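Side-chain contact in formyltransferase (Francisella tularensis subsp. tularensis, PDB 4NV1), which belongs to the formyltransferase family, joining a formyltransferase domain to a C-terminal dimerization domain, and is modelled with dtdp-4-amino-4,6-dideoxyglucose bound: residues Ala82-Val85 / Asn86-Cys90. Numbering follows the deposited sequence.
Sequences AKLV and NSVLC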
ATOM      1  N   ALA A  82      -2.276 -37.482 -20.305  1.00 43.10           N
ATOM      2  CA  ALA A  82      -1.117 -38.330 -20.076  1.00 43.44           C
ATOM      3  C   ALA A  82      -0.542 -38.851 -21.375  1.00 41.86           C
ATOM      4  O   ALA A  82       0.653 -38.870 -21.544  1.00 40.27           O
ATOM      5  CB  ALA A  82      -1.452 -39.481 -19.139  1.00 44.91           C
ATOM      6  N   LYS A  83      -1.389 -39.254 -22.310  1.00 44.92           N
ATOM      7  CA  LYS A  83      -0.914 -40.003 -23.458  1.00 42.00           C
ATOM      8  C   LYS A  83      -0.351 -39.014 -24.463  1.00 37.79           C
ATOM      9  O   LYS A  83       0.530 -39.352 -25.266  1.00 37.18           O
ATOM     10  CB  LYS A  83      -2.083 -40.774 -24.081  1.00 55.11           C
ATOM     11  CG  LYS A  83      -3.155 -41.137 -23.067  1.00 63.31           C
ATOM     12  CD  LYS A  83      -3.851 -42.444 -23.405  1.00 76.68           C
ATOM     13  CE  LYS A  83      -4.259 -43.194 -22.142  1.00 77.94           C
ATOM     14  NZ  LYS A  83      -4.851 -44.513 -22.498  1.00 74.35           N
ATOM     15  N   LEU A  84      -0.847 -37.775 -24.427  1.00 31.43           N
ATOM     16  CA  LEU A  84      -0.166 -36.741 -25.223  1.00 32.92           C
ATOM     17  C   LEU A  84       1.299 -36.612 -24.755  1.00 30.87           C
ATOM     18  O   LEU A  84       2.227 -36.767 -25.505  1.00 34.95           O
ATOM     19  CB  LEU A  84      -0.870 -35.419 -25.049  1.00 28.19           C
ATOM     20  CG  LEU A  84      -0.200 -34.333 -25.885  1.00 32.20           C
ATOM     21  CD1 LEU A  84      -0.136 -34.513 -27.395  1.00 27.99           C
ATOM     22  CD2 LEU A  84      -0.856 -33.024 -25.546  1.00 29.08           C
ATOM     23  N   VAL A  85       1.463 -36.432 -23.466  1.00 32.20           N
ATOM     24  CA  VAL A  85       2.736 -36.211 -22.779  1.00 37.31           C
ATOM     25  C   VAL A  85       3.617 -37.450 -22.891  1.00 36.68           C
ATOM     26  O   VAL A  85       4.833 -37.316 -23.037  1.00 28.68           O
ATOM     27  CB  VAL A  85       2.417 -35.872 -21.308  1.00 40.16           C
ATOM     28  CG1 VAL A  85       3.561 -36.163 -20.369  1.00 44.99           C
ATOM     29  CG2 VAL A  85       1.966 -34.434 -21.185  1.00 38.67           C
ATOM     30  N   ASN A  86       3.016 -38.637 -22.859  1.00 35.50           N
ATOM     31  CA  ASN A  86       3.768 -39.883 -23.049  1.00 39.47           C
ATOM     32  C   ASN A  86       4.089 -40.188 -24.498  1.00 37.29           C
ATOM     33  O   ASN A  86       4.968 -41.010 -24.765  1.00 44.27           O
ATOM     34  CB  ASN A  86       2.964 -41.065 -22.535  1.00 44.33           C
ATOM     35  CG  ASN A  86       2.825 -41.051 -21.039  1.00 48.09           C
ATOM     36  OD1 ASN A  86       3.652 -40.476 -20.321  1.00 46.95           O
ATOM     37  ND2 ASN A  86       1.752 -41.667 -20.557  1.00 54.73           N
ATOM     38  N   SER A  87       3.451 -39.503 -25.440  1.00 31.58           N
ATOM     39  CA  SER A  87       3.671 -39.823 -26.855  1.00 36.13           C
ATOM     40  C   SER A  87       4.386 -38.749 -27.703  1.00 37.38           C
ATOM     41  O   SER A  87       4.912 -39.037 -28.769  1.00 37.22           O
ATOM     42  CB  SER A  87       2.301 -40.124 -27.501  1.00 42.84           C
ATOM     43  OG  SER A  87       1.458 -40.793 -26.565  1.00 47.87           O
ATOM     44  N   VAL A  88       4.392 -37.505 -27.247  1.00 29.43           N
ATOM     45  CA  VAL A  88       5.041 -36.415 -27.937  1.00 28.90           C
ATOM     46  C   VAL A  88       5.897 -35.796 -26.845  1.00 28.67           C
ATOM     47  O   VAL A  88       5.461 -35.668 -25.696  1.00 28.43           O
ATOM     48  CB  VAL A  88       3.969 -35.357 -28.340  1.00 34.69           C
ATOM     49  CG1 VAL A  88       4.607 -34.191 -29.039  1.00 32.90           C
ATOM     50  CG2 VAL A  88       2.884 -35.971 -29.216  1.00 33.39           C
ATOM     51  N   LEU A  89       7.079 -35.333 -27.194  1.00 24.26           N
ATOM     52  CA  LEU A  89       7.830 -34.502 -26.277  1.00 26.84           C
ATOM     53  C   LEU A  89       7.152 -33.168 -25.970  1.00 25.07           C
ATOM     54  O   LEU A  89       6.997 -32.303 -26.835  1.00 24.32           O
ATOM     55  CB  LEU A  89       9.207 -34.267 -26.905  1.00 28.57           C
ATOM     56  CG  LEU A  89      10.222 -33.402 -26.195  1.00 30.61           C
ATOM     57  CD1 LEU A  89      10.385 -33.936 -24.789  1.00 28.22           C
ATOM     58  CD2 LEU A  89      11.532 -33.456 -26.979  1.00 34.76           C
ATOM     59  N   CYS A  90       6.808 -32.985 -24.710  1.00 25.19           N
ATOM     60  CA  CYS A  90       6.095 -31.801 -24.212  1.00 24.79           C
ATOM     61  C   CYS A  90       6.998 -31.204 -23.112  1.00 20.80           C
ATOM     62  O   CYS A  90       7.522 -31.889 -22.236  1.00 23.11           O
ATOM     63  CB  CYS A  90       4.753 -32.228 -23.617  1.00 23.45           C
ATOM     64  SG  CYS A  90       3.719 -32.955 -24.906  1.00 28.17           S
TER
HETATM   65  O   HOH W   1       6.829 -35.396 -22.651  1.00 30.08           O
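Backbone bonds tie L84 to V88 and A82 to N86 over the last turn of helix 82-87. N86 N donates to A82 O at 2.7 Å, in the carbonyl plane, as an i to i+4 helical bond. L84 O is gripped twice: V88 N lies nearly straight out along its C=O, 2.9 Å away, while S87 N comes in at 3.0 Å from above the carbonyl plane, its C=O...N angle only 115°. This second bond is of the i+3 kind, and V88 is the first residue to leave helical phi/psi. Water 1 bridges the helix end and the strand, donating to V85 O at 2.8 Å and accepting from C90 N at 3.2 Å.

The stretch is the helix-to-strand turn of a beta-alpha-beta unit, in which helix 82-87 connects parallel strands 70-74 and 89-94; L89 and C90 make backbone bonds to G71 and M124.

Apolar contacts involve L84, V85, V88 and C90. L84, its CG anti to the backbone N (chi1 -179°), sends CD1 to within 3.8 Å of V88 CG2; the two branched side chains cross at a slant, and both are apolar, as suits their burial. C90 SG packs 4.3 Å from L84 CG, and C90 CB lies equally far from V85 CG2; a small thiol suits this buried site.

On the exposed side, N86, its CG beside the backbone N (chi1 -69°), lays the face of its amide over A82 O, with CG 3.1 Å from that oxygen. Asparagine fits here as a short polar amide whose ND2 can reach and hydrogen-bond to E126 OE1.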